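Local coordinates for protein lactococcal phage P2 ORF15 (Lactococcus phage p2, PDB 2WZP) that is the distal tail (Dit) protein, probably building the hub of the phage baseplate that joins the tail to the host-binding apparatus, at residues V262-L267 with G279-T284. Numbering follows the deposited sequence.
Sequences VQDYIL and GWKGTT
Y265 and W280 pack side by side at the open end of an antiparallel beta hairpin, strands 265-269 and 276-281, in the C-terminal Dit domain. W280 CB sits over one face of the Y265 ring, a CH-pi contact 3.8 Å from the ring centroid. The Y265 ring and the five-membered ring of the W280 indole lie nearly parallel, at 18°, but offset with little overlap; Y265 CE2 comes 3.5 Å from W280 CD1. With chi1 at 61°, Y265 CG lies between its own backbone N and carbonyl carbon, laying the ring along W280. In the backbone of the same residues a classic beta bulge sets D264 and Y265 against W280: W280 O accepts a hydrogen bond from D264 N at 2.7 Å and a weak one from Y265 N, while W280 N returns a bond to Y265 O. Beyond the bulge, G282 N, in the type II' turn K281-T284, donates to D264 OD2 from above the carboxylate plane. The K281 chain, extended until it bends at chi4 (55°), passes alongside V262 O, and NZ donates a hydrogen bond to that oxygen at 3.1 Å. Q263 NE2 bonds Q261 O; Y265 also packs against I230 and a chain of another protein. One water lies within bonding reach of Q263 OE1 and T284 O, and a second of Y265 OH and G282 O.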
loop_
_atom_site.group_PDB
_atom_site.type_symbol
_atom_site.label_atom_id
_atom_site.label_comp_id
_atom_site.label_asym_id
_atom_site.label_seq_id
_atom_site.Cartn_x
_atom_site.Cartn_y
_atom_site.Cartn_z
ATOM N N VAL M 262 34.647 40.611 -51.527
ATOM C CA VAL M 262 33.725 41.430 -50.732
ATOM C C VAL M 262 32.349 40.736 -50.672
ATOM O O VAL M 262 31.857 40.267 -51.683
ATOM C CB VAL M 262 33.637 42.890 -51.282
ATOM C CG1 VAL M 262 32.687 43.748 -50.453
ATOM C CG2 VAL M 262 35.009 43.534 -51.289
ATOM N N GLN M 263 31.743 40.679 -49.492
ATOM C CA GLN M 263 30.440 40.064 -49.285
ATOM C C GLN M 263 29.443 41.172 -49.045
ATOM O O GLN M 263 29.791 42.173 -48.401
ATOM C CB GLN M 263 30.484 39.134 -48.056
ATOM C CG GLN M 263 31.488 37.975 -48.149
ATOM C CD GLN M 263 31.276 37.019 -49.298
ATOM O OE1 GLN M 263 30.216 36.413 -49.447
ATOM N NE2 GLN M 263 32.321 36.795 -50.085
ATOM N N ASP M 264 28.204 41.022 -49.554
ATOM C CA ASP M 264 27.172 42.051 -49.344
ATOM C C ASP M 264 26.858 42.211 -47.839
ATOM O O ASP M 264 26.662 43.327 -47.351
ATOM C CB ASP M 264 25.895 41.702 -50.126
ATOM C CG ASP M 264 26.053 41.620 -51.637
ATOM O OD1 ASP M 264 27.010 42.233 -52.178
ATOM O OD2 ASP M 264 25.203 40.978 -52.284
ATOM N N TYR M 265 26.820 41.077 -47.127
ATOM C CA TYR M 265 26.626 40.940 -45.699
ATOM C C TYR M 265 27.053 39.549 -45.279
ATOM O O TYR M 265 27.151 38.657 -46.131
ATOM C CB TYR M 265 25.182 41.208 -45.275
ATOM C CG TYR M 265 24.146 40.280 -45.863
ATOM C CD1 TYR M 265 23.479 40.607 -47.045
ATOM C CD2 TYR M 265 23.722 39.148 -45.167
ATOM C CE1 TYR M 265 22.482 39.783 -47.564
ATOM C CE2 TYR M 265 22.727 38.316 -45.676
ATOM C CZ TYR M 265 22.117 38.631 -46.880
ATOM O OH TYR M 265 21.123 37.821 -47.372
ATOM N N ILE M 266 27.320 39.374 -43.974
ATOM C CA ILE M 266 27.714 38.111 -43.367
ATOM C C ILE M 266 26.667 37.743 -42.330
ATOM O O ILE M 266 26.307 38.578 -41.507
ATOM C CB ILE M 266 29.103 38.261 -42.689
ATOM C CG1 ILE M 266 30.204 38.630 -43.726
ATOM C CG2 ILE M 266 29.469 36.999 -41.856
ATOM C CD1 ILE M 266 31.522 39.201 -43.091
ATOM N N LEU M 267 26.210 36.497 -42.329
ATOM C CA LEU M 267 25.254 36.016 -41.335
ATOM C C LEU M 267 25.976 35.123 -40.338
ATOM O O LEU M 267 26.708 34.213 -40.727
ATOM C CB LEU M 267 24.066 35.295 -42.000
ATOM C CG LEU M 267 22.910 34.858 -41.083
ATOM C CD1 LEU M 267 21.591 34.898 -41.821
ATOM C CD2 LEU M 267 23.127 33.478 -40.560
ATOM N N GLY M 279 28.823 34.091 -45.578
ATOM C CA GLY M 279 28.837 35.332 -46.328
ATOM C C GLY M 279 27.870 35.277 -47.500
ATOM O O GLY M 279 27.714 34.228 -48.143
ATOM N N TRP M 280 27.186 36.400 -47.771
ATOM C CA TRP M 280 26.211 36.462 -48.869
ATOM C C TRP M 280 26.624 37.467 -49.932
ATOM O O TRP M 280 26.947 38.617 -49.611
ATOM C CB TRP M 280 24.791 36.755 -48.359
ATOM C CG TRP M 280 24.153 35.604 -47.645
ATOM C CD1 TRP M 280 24.265 35.293 -46.325
ATOM C CD2 TRP M 280 23.209 34.682 -48.195
ATOM N NE1 TRP M 280 23.451 34.224 -46.019
ATOM C CE2 TRP M 280 22.832 33.799 -47.161
ATOM C CE3 TRP M 280 22.647 34.509 -49.471
ATOM C CZ2 TRP M 280 21.931 32.751 -47.366
ATOM C CZ3 TRP M 280 21.759 33.466 -49.679
ATOM C CH2 TRP M 280 21.432 32.583 -48.642
ATOM N N LYS M 281 26.707 37.012 -51.179
ATOM C CA LYS M 281 27.075 37.888 -52.282
ATOM C C LYS M 281 26.015 37.684 -53.328
ATOM O O LYS M 281 25.999 36.668 -54.024
ATOM C CB LYS M 281 28.496 37.616 -52.801
ATOM C CG LYS M 281 29.040 38.799 -53.581
ATOM C CD LYS M 281 30.465 38.611 -54.095
ATOM C CE LYS M 281 30.858 39.736 -55.037
ATOM N NZ LYS M 281 30.687 41.099 -54.434
ATOM N N GLY M 282 25.088 38.626 -53.362
ATOM C CA GLY M 282 23.896 38.552 -54.185
ATOM C C GLY M 282 22.963 37.596 -53.476
ATOM O O GLY M 282 22.610 37.808 -52.296
ATOM N N THR M 283 22.645 36.487 -54.154
ATOM C CA THR M 283 21.798 35.446 -53.575
ATOM C C THR M 283 22.614 34.183 -53.307
ATOM O O THR M 283 22.047 33.114 -53.068
ATOM C CB THR M 283 20.583 35.222 -54.474
ATOM O OG1 THR M 283 21.032 34.874 -55.787
ATOM C CG2 THR M 283 19.655 36.434 -54.501
ATOM N N THR M 284 23.959 34.312 -53.353
ATOM C CA THR M 284 24.899 33.209 -53.152
ATOM C C THR M 284 25.477 33.219 -51.752
ATOM O O THR M 284 26.065 34.225 -51.333
ATOM C CB THR M 284 26.008 33.220 -54.223
ATOM O OG1 THR M 284 25.425 33.339 -55.515
ATOM C CG2 THR M 284 26.894 31.978 -54.164
HETATM O O HOH W 1 28.983 34.649 -50.982
HETATM O O HOH W 2 20.781 38.389 -50.210
#